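Local coordinates for protein Cbs-cp12 (Microcystis aeruginosa PCC 7806, PDB 5NMU) that probably takes part in redox regulation of photosynthesis, as a hexameric fusion of a CBS-domain pair with a CP12 domain, at residues R19-A27 / P69-M78; K80-E88 / T101-Q110. All blocks are in the same frame, centred on the assembly; numbering follows the deposited sequence.

Contact 1 of 2, residues R19-A27 / P69-M78; sequences RGSATVADA and PKTMRVYEIM
A single antiparallel beta bridge pairs Thr23 with Arg73 where the loop after helix 55-63 meets the start of helix 24-34. It fastens that loop to the first CBS domain, beside the CP12 helix 138-156 of the second subunit. Thr23 and Arg73 form a non-hydrogen-bonded pair, and the bonds lie on their neighbours. Val74 N donates to Ala22 O at 2.9 Å. Val24 N donates to Met72 O at 2.8 Å, and Ala25 N reaches Pro69 O at 2.9 Å from well above the carbonyl plane. The loop thus takes up two N-H groups of the first helical turn. A third first-turn donor, Asp26 N, is capped by Thr23 OG1. Beyond the bridge, Tyr75 N donates to Gly20 O, while the Tyr75 ring turns its edge to the same oxygen.

The Arg73 chain bends at chi2 (-70°), which brings its guanidinium over Thr23, with Thr23 CG2 against one face, 3.2 Å from NH1. Arg73 NH1 also makes a weak bond to Ser21 O. The guanidinium's stronger partners are Glu147 and Asp148 of the second subunit, both salt bridges. With alanine in place of Arg73, those two carboxylates are likely to lose this salt-bridge partner, and the Thr23 methyl the guanidinium face it packs on. On the apolar side Val24 CG2 meets Ile77 CD1 at 3.8 Å, and Val24 CG1 meets Pro69 CB at 3.9 Å.

Val24, Pro69 and Ile77 lie on Val62 of helix 55-63. Val74 rests on Val41 and Val53 of strands 38-41 and 51-54, and Ala27 on Leu39.

Contact 2 of 2, residues K80-E88 / T101-Q110; sequences KPCVVVNPE and TRIRRAPVIQ
The backbones of Val85 and Val108 run parallel and form one beta bridge, in which Val85 N donates to Pro107 O at 3.0 Å and Val85 O accepts from Ile109 N at 2.9 Å. Val108 CA adds a CA-H...O contact to Val85 O. The extended run 82-86 thus lies along strand 105-110. This parallel pair, joined by helix 91-101, is consistent with the beta-alpha-beta unit of a CBS domain, here the second. Further back, a water donates to both Val83 O and Arg105 O and so links the two segments where no direct bond joins them.

Side chains fill in on both flanks. Val83 CB sits 3.7 Å from Ile103 CD1. Ile103 places CG1 between its backbone N and carbonyl carbon (chi1 58°) and then runs straight, which carries CD1 to the valine. Val85 CG2 packs on Ala106 CB at 3.8 Å. Val84 CB meets Ile109 CG1, and Cys82 SG lies 3.7 Å from Pro107 CD. Pro87 closes the other end: its CB meets Val108 CG1 at 3.9 Å, and its ring crosses Gln110 at about a right angle. Just there Asn86 OD1 accepts from Glu88 N in an Asx turn.

Strand 113-119 pairs with the other edge of strand 105-110. Helix 91-101 packs through Leu97 on Val83, Val94 on Val85, and Phe98 on Ile103 and Ala106. Cys82 touches Ile52 of strand 51-54.

Overall arrangement
The two contacts follow one another along the chain, with centres about 20 Å apart. A single residue separates segment 69-78 from segment 80-88, so one continuous loop, between helices 55-63 and 91-101, first pairs with the entry to helix 24-34 and then with strand 105-110. Contact 2 is central, about 6 Å from the centre of the chain, whereas the centre of contact 1 is about 25 Å from it. Apart from this sequence link, the segments of contact 1 do not touch those of contact 2. Both contacts meet the second subunit. Contact 1 faces helix 138-156 of that subunit, within its CP12 region, so CBS and CP12 parts of two subunits meet there.

Contact 1 of 2, residues R19-A27 / P69-M78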
loop_
_atom_site.group_PDB
_atom_site.type_symbol
_atom_site.label_atom_id
_atom_site.label_comp_id
_atom_site.label_asym_id
_atom_site.label_seq_id
_atom_site.Cartn_x
_atom_site.Cartn_y
_atom_site.Cartn_z
ATOM N N ARG A 19 12.080 -5.659 -27.212
ATOM C CA ARG A 19 11.264 -6.864 -27.118
ATOM C C ARG A 19 11.273 -7.377 -25.682
ATOM O O ARG A 19 12.218 -7.150 -24.948
ATOM C CB ARG A 19 11.739 -7.922 -28.098
ATOM C CG ARG A 19 11.636 -7.457 -29.560
ATOM C CD ARG A 19 11.781 -8.623 -30.546
ATOM N NE ARG A 19 10.594 -9.473 -30.474
ATOM C CZ ARG A 19 9.397 -9.187 -31.018
ATOM N NH1 ARG A 19 9.193 -8.065 -31.735
ATOM N NH2 ARG A 19 8.392 -10.043 -30.859
ATOM N N GLY A 20 10.172 -8.008 -25.280
ATOM C CA GLY A 20 10.045 -8.662 -24.014
ATOM C C GLY A 20 11.088 -9.749 -23.763
ATOM O O GLY A 20 11.451 -9.993 -22.604
ATOM N N SER A 21 11.554 -10.377 -24.840
ATOM C CA SER A 21 12.546 -11.430 -24.795
ATOM C C SER A 21 13.963 -10.924 -24.604
ATOM O O SER A 21 14.853 -11.720 -24.421
ATOM C CB SER A 21 12.481 -12.229 -26.080
ATOM O OG SER A 21 12.631 -11.355 -27.174
ATOM N N ALA A 22 14.191 -9.606 -24.682
ATOM C CA ALA A 22 15.538 -9.076 -24.569
ATOM C C ALA A 22 15.988 -9.183 -23.122
ATOM O O ALA A 22 15.157 -9.265 -22.195
ATOM C CB ALA A 22 15.593 -7.631 -24.991
ATOM N N THR A 23 17.298 -9.124 -22.932
ATOM C CA THR A 23 17.875 -9.249 -21.583
ATOM C C THR A 23 17.744 -7.885 -20.920
ATOM O O THR A 23 17.744 -6.839 -21.625
ATOM C CB THR A 23 19.363 -9.630 -21.625
ATOM O OG1 THR A 23 20.115 -8.587 -22.270
ATOM C CG2 THR A 23 19.575 -10.968 -22.373
ATOM N N VAL A 24 17.711 -7.881 -19.591
ATOM C CA VAL A 24 17.688 -6.645 -18.843
ATOM C C VAL A 24 18.974 -5.837 -19.170
ATOM O O VAL A 24 18.945 -4.611 -19.282
ATOM C CB VAL A 24 17.443 -6.931 -17.334
ATOM C CG1 VAL A 24 17.614 -5.695 -16.441
ATOM C CG2 VAL A 24 16.077 -7.565 -17.129
ATOM N N ALA A 25 20.103 -6.521 -19.351
ATOM C CA ALA A 25 21.328 -5.875 -19.810
ATOM C C ALA A 25 21.167 -5.103 -21.119
ATOM O O ALA A 25 21.736 -4.005 -21.277
ATOM C CB ALA A 25 22.472 -6.918 -19.951
ATOM N N ASP A 26 20.454 -5.686 -22.077
ATOM C CA ASP A 26 20.168 -5.004 -23.360
ATOM C C ASP A 26 19.372 -3.756 -23.086
ATOM O O ASP A 26 19.653 -2.693 -23.627
ATOM C CB ASP A 26 19.402 -5.912 -24.358
ATOM C CG ASP A 26 20.281 -7.002 -25.009
ATOM O OD1 ASP A 26 21.533 -6.952 -24.915
ATOM O OD2 ASP A 26 19.696 -7.936 -25.633
ATOM N N ALA A 27 18.361 -3.877 -22.233
ATOM C CA ALA A 27 17.516 -2.729 -21.908
ATOM C C ALA A 27 18.372 -1.641 -21.295
ATOM O O ALA A 27 18.209 -0.467 -21.637
ATOM C CB ALA A 27 16.389 -3.114 -20.965
ATOM N N PRO A 69 21.617 -8.884 -14.600
ATOM C CA PRO A 69 20.863 -8.433 -15.748
ATOM C C PRO A 69 21.183 -9.125 -17.075
ATOM O O PRO A 69 20.364 -9.041 -18.032
ATOM C CB PRO A 69 21.213 -6.927 -15.833
ATOM C CG PRO A 69 21.878 -6.579 -14.558
ATOM C CD PRO A 69 22.565 -7.843 -14.155
ATOM N N LYS A 70 22.337 -9.790 -17.152
ATOM C CA LYS A 70 22.766 -10.419 -18.411
ATOM C C LYS A 70 21.997 -11.695 -18.673
ATOM O O LYS A 70 21.900 -12.115 -19.809
ATOM C CB LYS A 70 24.284 -10.648 -18.417
ATOM C CG LYS A 70 25.092 -9.339 -18.324
ATOM C CD LYS A 70 26.620 -9.541 -18.415
ATOM C CE LYS A 70 27.197 -10.300 -17.194
ATOM N NZ LYS A 70 26.846 -9.752 -15.820
ATOM N N THR A 71 21.410 -12.285 -17.638
ATOM C CA THR A 71 20.582 -13.483 -17.785
ATOM C C THR A 71 19.125 -13.186 -17.603
ATOM O O THR A 71 18.327 -13.758 -18.325
ATOM C CB THR A 71 20.941 -14.598 -16.779
ATOM O OG1 THR A 71 21.065 -14.022 -15.482
ATOM C CG2 THR A 71 22.238 -15.287 -17.165
ATOM N N MET A 72 18.748 -12.308 -16.678
ATOM C CA MET A 72 17.307 -11.887 -16.561
ATOM C C MET A 72 16.722 -11.244 -17.845
ATOM O O MET A 72 17.403 -10.484 -18.551
ATOM C CB MET A 72 17.126 -10.909 -15.401
ATOM C CG MET A 72 17.104 -11.535 -14.020
ATOM S SD MET A 72 16.308 -10.432 -12.821
ATOM C CE MET A 72 14.560 -10.740 -12.982
ATOM N N ARG A 73 15.438 -11.506 -18.116
ATOM C CA ARG A 73 14.778 -10.975 -19.307
ATOM C C ARG A 73 13.777 -9.883 -18.936
ATOM O O ARG A 73 13.308 -9.824 -17.814
ATOM C CB ARG A 73 14.055 -12.090 -20.044
ATOM C CG ARG A 73 14.969 -13.225 -20.507
ATOM C CD ARG A 73 15.885 -12.811 -21.637
ATOM N NE ARG A 73 16.724 -13.928 -22.082
ATOM C CZ ARG A 73 17.487 -13.930 -23.169
ATOM N NH1 ARG A 73 17.566 -12.873 -23.984
ATOM N NH2 ARG A 73 18.174 -15.016 -23.453
ATOM N N VAL A 74 13.469 -9.030 -19.903
ATOM C CA VAL A 74 12.569 -7.906 -19.717
ATOM C C VAL A 74 11.191 -8.387 -19.300
ATOM O O VAL A 74 10.593 -7.820 -18.395
ATOM C CB VAL A 74 12.482 -7.025 -20.980
ATOM C CG1 VAL A 74 11.330 -6.015 -20.905
ATOM C CG2 VAL A 74 13.790 -6.276 -21.154
ATOM N N TYR A 75 10.718 -9.481 -19.894
ATOM C CA TYR A 75 9.412 -9.998 -19.512
ATOM C C TYR A 75 9.275 -10.296 -18.027
ATOM O O TYR A 75 8.143 -10.223 -17.505
ATOM C CB TYR A 75 9.020 -11.214 -20.341
ATOM C CG TYR A 75 9.811 -12.480 -20.119
ATOM C CD1 TYR A 75 9.508 -13.336 -19.058
ATOM C CD2 TYR A 75 10.813 -12.871 -21.027
ATOM C CE1 TYR A 75 10.170 -14.533 -18.892
ATOM C CE2 TYR A 75 11.511 -14.074 -20.847
ATOM C CZ TYR A 75 11.180 -14.859 -19.771
ATOM O OH TYR A 75 11.801 -16.007 -19.596
ATOM N N GLU A 76 10.390 -10.613 -17.353
ATOM C CA GLU A 76 10.317 -10.901 -15.930
ATOM C C GLU A 76 10.103 -9.649 -15.088
ATOM O O GLU A 76 9.674 -9.780 -13.975
ATOM C CB GLU A 76 11.562 -11.633 -15.424
ATOM C CG GLU A 76 11.904 -12.936 -16.154
ATOM C CD GLU A 76 13.270 -13.446 -15.738
ATOM O OE1 GLU A 76 13.424 -13.862 -14.573
ATOM O OE2 GLU A 76 14.198 -13.370 -16.548
ATOM N N ILE A 77 10.415 -8.448 -15.588
ATOM C CA ILE A 77 10.277 -7.219 -14.792
ATOM C C ILE A 77 9.249 -6.191 -15.320
ATOM O O ILE A 77 8.803 -5.325 -14.558
ATOM C CB ILE A 77 11.641 -6.539 -14.516
ATOM C CG1 ILE A 77 12.367 -6.166 -15.776
ATOM C CG2 ILE A 77 12.537 -7.485 -13.712
ATOM C CD1 ILE A 77 13.526 -5.208 -15.541
ATOM N N MET A 78 8.875 -6.303 -16.599
ATOM C CA MET A 78 8.008 -5.337 -17.234
ATOM C C MET A 78 6.613 -5.336 -16.659
ATOM O O MET A 78 6.204 -6.296 -16.000
ATOM C CB MET A 78 7.907 -5.623 -18.725
ATOM C CG MET A 78 7.040 -6.809 -19.112
ATOM S SD MET A 78 7.302 -7.222 -20.835
ATOM C CE MET A 78 6.304 -8.722 -20.969
#

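Contact 2 of 2, residues K80-E88 / T101-Q110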
loop_
_atom_site.group_PDB
_atom_site.type_symbol
_atom_site.label_atom_id
_atom_site.label_comp_id
_atom_site.label_asym_id
_atom_site.label_seq_id
_atom_site.Cartn_x
_atom_site.Cartn_y
_atom_site.Cartn_z
ATOM N N LYS A 80 2.985 -5.435 -18.275
ATOM C CA LYS A 80 2.357 -5.700 -19.551
ATOM C C LYS A 80 1.119 -6.461 -19.220
ATOM O O LYS A 80 1.243 -7.470 -18.557
ATOM C CB LYS A 80 3.221 -6.532 -20.474
ATOM C CG LYS A 80 2.578 -6.778 -21.840
ATOM C CD LYS A 80 3.490 -7.545 -22.802
ATOM C CE LYS A 80 2.763 -7.967 -24.075
ATOM N NZ LYS A 80 3.747 -8.124 -25.179
ATOM N N PRO A 81 -0.057 -6.000 -19.646
ATOM C CA PRO A 81 -0.271 -4.643 -20.189
ATOM C C PRO A 81 0.054 -3.530 -19.201
ATOM O O PRO A 81 0.076 -3.746 -18.006
ATOM C CB PRO A 81 -1.795 -4.581 -20.443
ATOM C CG PRO A 81 -2.379 -5.777 -19.747
ATOM C CD PRO A 81 -1.296 -6.574 -19.089
ATOM N N CYS A 82 0.258 -2.340 -19.714
ATOM C CA CYS A 82 0.562 -1.190 -18.882
ATOM C C CYS A 82 -0.512 -0.133 -19.048
ATOM O O CYS A 82 -1.326 -0.230 -19.942
ATOM C CB CYS A 82 1.948 -0.684 -19.225
ATOM S SG CYS A 82 2.035 -0.025 -20.862
ATOM N N VAL A 83 -0.550 0.829 -18.142
ATOM C CA VAL A 83 -1.408 2.005 -18.247
ATOM C C VAL A 83 -0.885 2.782 -19.402
ATOM O O VAL A 83 0.333 2.999 -19.501
ATOM C CB VAL A 83 -1.311 2.887 -16.984
ATOM C CG1 VAL A 83 -1.999 4.221 -17.148
ATOM C CG2 VAL A 83 -1.874 2.156 -15.774
ATOM N N VAL A 84 -1.801 3.258 -20.245
ATOM C CA VAL A 84 -1.490 4.023 -21.445
ATOM C C VAL A 84 -2.234 5.386 -21.400
ATOM O O VAL A 84 -3.239 5.546 -20.704
ATOM C CB VAL A 84 -1.840 3.244 -22.744
ATOM C CG1 VAL A 84 -1.403 1.779 -22.657
ATOM C CG2 VAL A 84 -3.318 3.347 -23.097
ATOM N N VAL A 85 -1.702 6.339 -22.161
ATOM C CA VAL A 85 -2.189 7.703 -22.217
ATOM C C VAL A 85 -2.598 8.007 -23.688
ATOM O O VAL A 85 -1.785 7.810 -24.594
ATOM C CB VAL A 85 -1.085 8.683 -21.757
ATOM C CG1 VAL A 85 -1.484 10.138 -22.052
ATOM C CG2 VAL A 85 -0.823 8.525 -20.265
ATOM N N ASN A 86 -3.863 8.456 -23.877
ATOM C CA ASN A 86 -4.440 8.974 -25.157
ATOM C C ASN A 86 -3.712 10.285 -25.473
ATOM O O ASN A 86 -3.564 11.095 -24.556
ATOM C CB ASN A 86 -6.000 9.194 -24.944
ATOM C CG ASN A 86 -6.763 9.795 -26.157
ATOM O OD1 ASN A 86 -6.263 10.593 -27.010
ATOM N ND2 ASN A 86 -8.058 9.443 -26.212
ATOM N N PRO A 87 -3.268 10.515 -26.743
ATOM C CA PRO A 87 -2.535 11.744 -27.082
ATOM C C PRO A 87 -3.268 13.035 -26.753
ATOM O O PRO A 87 -2.597 13.998 -26.391
ATOM C CB PRO A 87 -2.297 11.619 -28.567
ATOM C CG PRO A 87 -3.394 10.718 -29.051
ATOM C CD PRO A 87 -3.414 9.671 -27.949
ATOM N N GLU A 88 -4.618 13.038 -26.839
ATOM C CA GLU A 88 -5.454 14.209 -26.550
ATOM C C GLU A 88 -5.742 14.499 -25.073
ATOM O O GLU A 88 -6.325 15.550 -24.717
ATOM C CB GLU A 88 -6.806 14.077 -27.297
ATOM C CG GLU A 88 -6.583 14.020 -28.800
ATOM C CD GLU A 88 -7.877 14.138 -29.615
ATOM O OE1 GLU A 88 -8.782 13.293 -29.447
ATOM O OE2 GLU A 88 -7.996 15.102 -30.384
ATOM N N THR A 101 -2.868 5.749 -10.247
ATOM C CA THR A 101 -2.294 4.453 -10.514
ATOM C C THR A 101 -0.865 4.308 -9.914
ATOM O O THR A 101 -0.327 3.242 -9.990
ATOM C CB THR A 101 -2.309 4.109 -12.035
ATOM O OG1 THR A 101 -1.442 4.984 -12.771
ATOM C CG2 THR A 101 -3.765 4.262 -12.602
ATOM N N ARG A 102 -0.281 5.375 -9.367
ATOM C CA ARG A 102 1.051 5.374 -8.771
ATOM C C ARG A 102 2.081 4.957 -9.784
ATOM O O ARG A 102 2.850 4.074 -9.480
ATOM C CB ARG A 102 1.160 4.425 -7.562
ATOM C CG ARG A 102 0.085 4.567 -6.469
ATOM C CD ARG A 102 0.502 5.496 -5.322
ATOM N NE ARG A 102 -0.167 6.816 -5.341
ATOM C CZ ARG A 102 0.310 7.949 -4.785
ATOM N NH1 ARG A 102 1.533 8.009 -4.175
ATOM N NH2 ARG A 102 -0.439 9.063 -4.886
ATOM N N ILE A 103 2.071 5.547 -10.978
ATOM C CA ILE A 103 3.138 5.373 -11.947
ATOM C C ILE A 103 3.735 6.719 -12.228
ATOM O O ILE A 103 3.166 7.731 -11.841
ATOM C CB ILE A 103 2.678 4.760 -13.278
ATOM C CG1 ILE A 103 1.590 5.632 -13.915
ATOM C CG2 ILE A 103 2.239 3.301 -13.043
ATOM C CD1 ILE A 103 1.120 5.099 -15.249
ATOM N N ARG A 104 4.882 6.728 -12.885
ATOM C CA ARG A 104 5.590 7.971 -13.201
ATOM C C ARG A 104 5.749 8.164 -14.695
ATOM O O ARG A 104 6.264 9.213 -15.118
ATOM C CB ARG A 104 6.940 7.995 -12.491
ATOM C CG ARG A 104 6.729 8.115 -10.973
ATOM C CD ARG A 104 7.824 7.526 -10.166
ATOM N NE ARG A 104 8.081 6.103 -10.486
ATOM C CZ ARG A 104 7.530 5.049 -9.913
ATOM N NH1 ARG A 104 6.645 5.184 -8.945
ATOM N NH2 ARG A 104 7.892 3.841 -10.328
ATOM N N ARG A 105 5.220 7.243 -15.494
ATOM C CA ARG A 105 5.652 7.097 -16.890
ATOM C C ARG A 105 4.673 6.193 -17.674
ATOM O O ARG A 105 4.263 5.170 -17.144
ATOM C CB ARG A 105 6.998 6.332 -16.732
ATOM C CG ARG A 105 8.021 6.635 -17.651
ATOM C CD ARG A 105 9.319 6.011 -17.124
ATOM N NE ARG A 105 9.749 6.672 -15.917
ATOM C CZ ARG A 105 10.271 7.884 -15.822
ATOM N NH1 ARG A 105 10.431 8.617 -16.871
ATOM N NH2 ARG A 105 10.602 8.372 -14.637
ATOM N N ALA A 106 4.299 6.545 -18.906
ATOM C CA ALA A 106 3.362 5.714 -19.717
ATOM C C ALA A 106 3.572 5.926 -21.210
ATOM O O ALA A 106 3.950 7.014 -21.633
ATOM C CB ALA A 106 1.922 5.992 -19.340
ATOM N N PRO A 107 3.378 4.875 -22.011
ATOM C CA PRO A 107 3.382 5.153 -23.475
ATOM C C PRO A 107 2.177 6.027 -23.808
ATOM O O PRO A 107 1.127 5.881 -23.167
ATOM C CB PRO A 107 3.196 3.775 -24.114
ATOM C CG PRO A 107 2.455 3.001 -23.074
ATOM C CD PRO A 107 3.014 3.475 -21.720
ATOM N N VAL A 108 2.381 6.930 -24.756
ATOM C CA VAL A 108 1.319 7.618 -25.464
ATOM C C VAL A 108 0.896 6.818 -26.691
ATOM O O VAL A 108 1.665 6.651 -27.614
ATOM C CB VAL A 108 1.672 9.044 -25.864
ATOM C CG1 VAL A 108 0.484 9.700 -26.630
ATOM C CG2 VAL A 108 2.007 9.863 -24.629
ATOM N N ILE A 109 -0.358 6.359 -26.652
ATOM C CA ILE A 109 -0.937 5.470 -27.624
ATOM C C ILE A 109 -2.260 6.028 -28.232
ATOM O O ILE A 109 -3.196 6.426 -27.509
ATOM C CB ILE A 109 -1.288 4.117 -26.970
ATOM C CG1 ILE A 109 -0.083 3.492 -26.261
ATOM C CG2 ILE A 109 -1.791 3.148 -28.020
ATOM C CD1 ILE A 109 1.104 3.338 -27.141
ATOM N N GLN A 110 -2.342 5.990 -29.558
ATOM C CA GLN A 110 -3.574 6.348 -30.320
ATOM C C GLN A 110 -3.995 5.060 -31.015
ATOM O O GLN A 110 -3.317 4.578 -31.925
ATOM C CB GLN A 110 -3.266 7.469 -31.325
ATOM C CG GLN A 110 -4.425 7.978 -32.191
ATOM C CD GLN A 110 -4.026 9.188 -33.084
ATOM O OE1 GLN A 110 -3.188 10.012 -32.703
ATOM N NE2 GLN A 110 -4.634 9.298 -34.275
HETATM O O HOH W 1 2.578 2.809 -17.934
#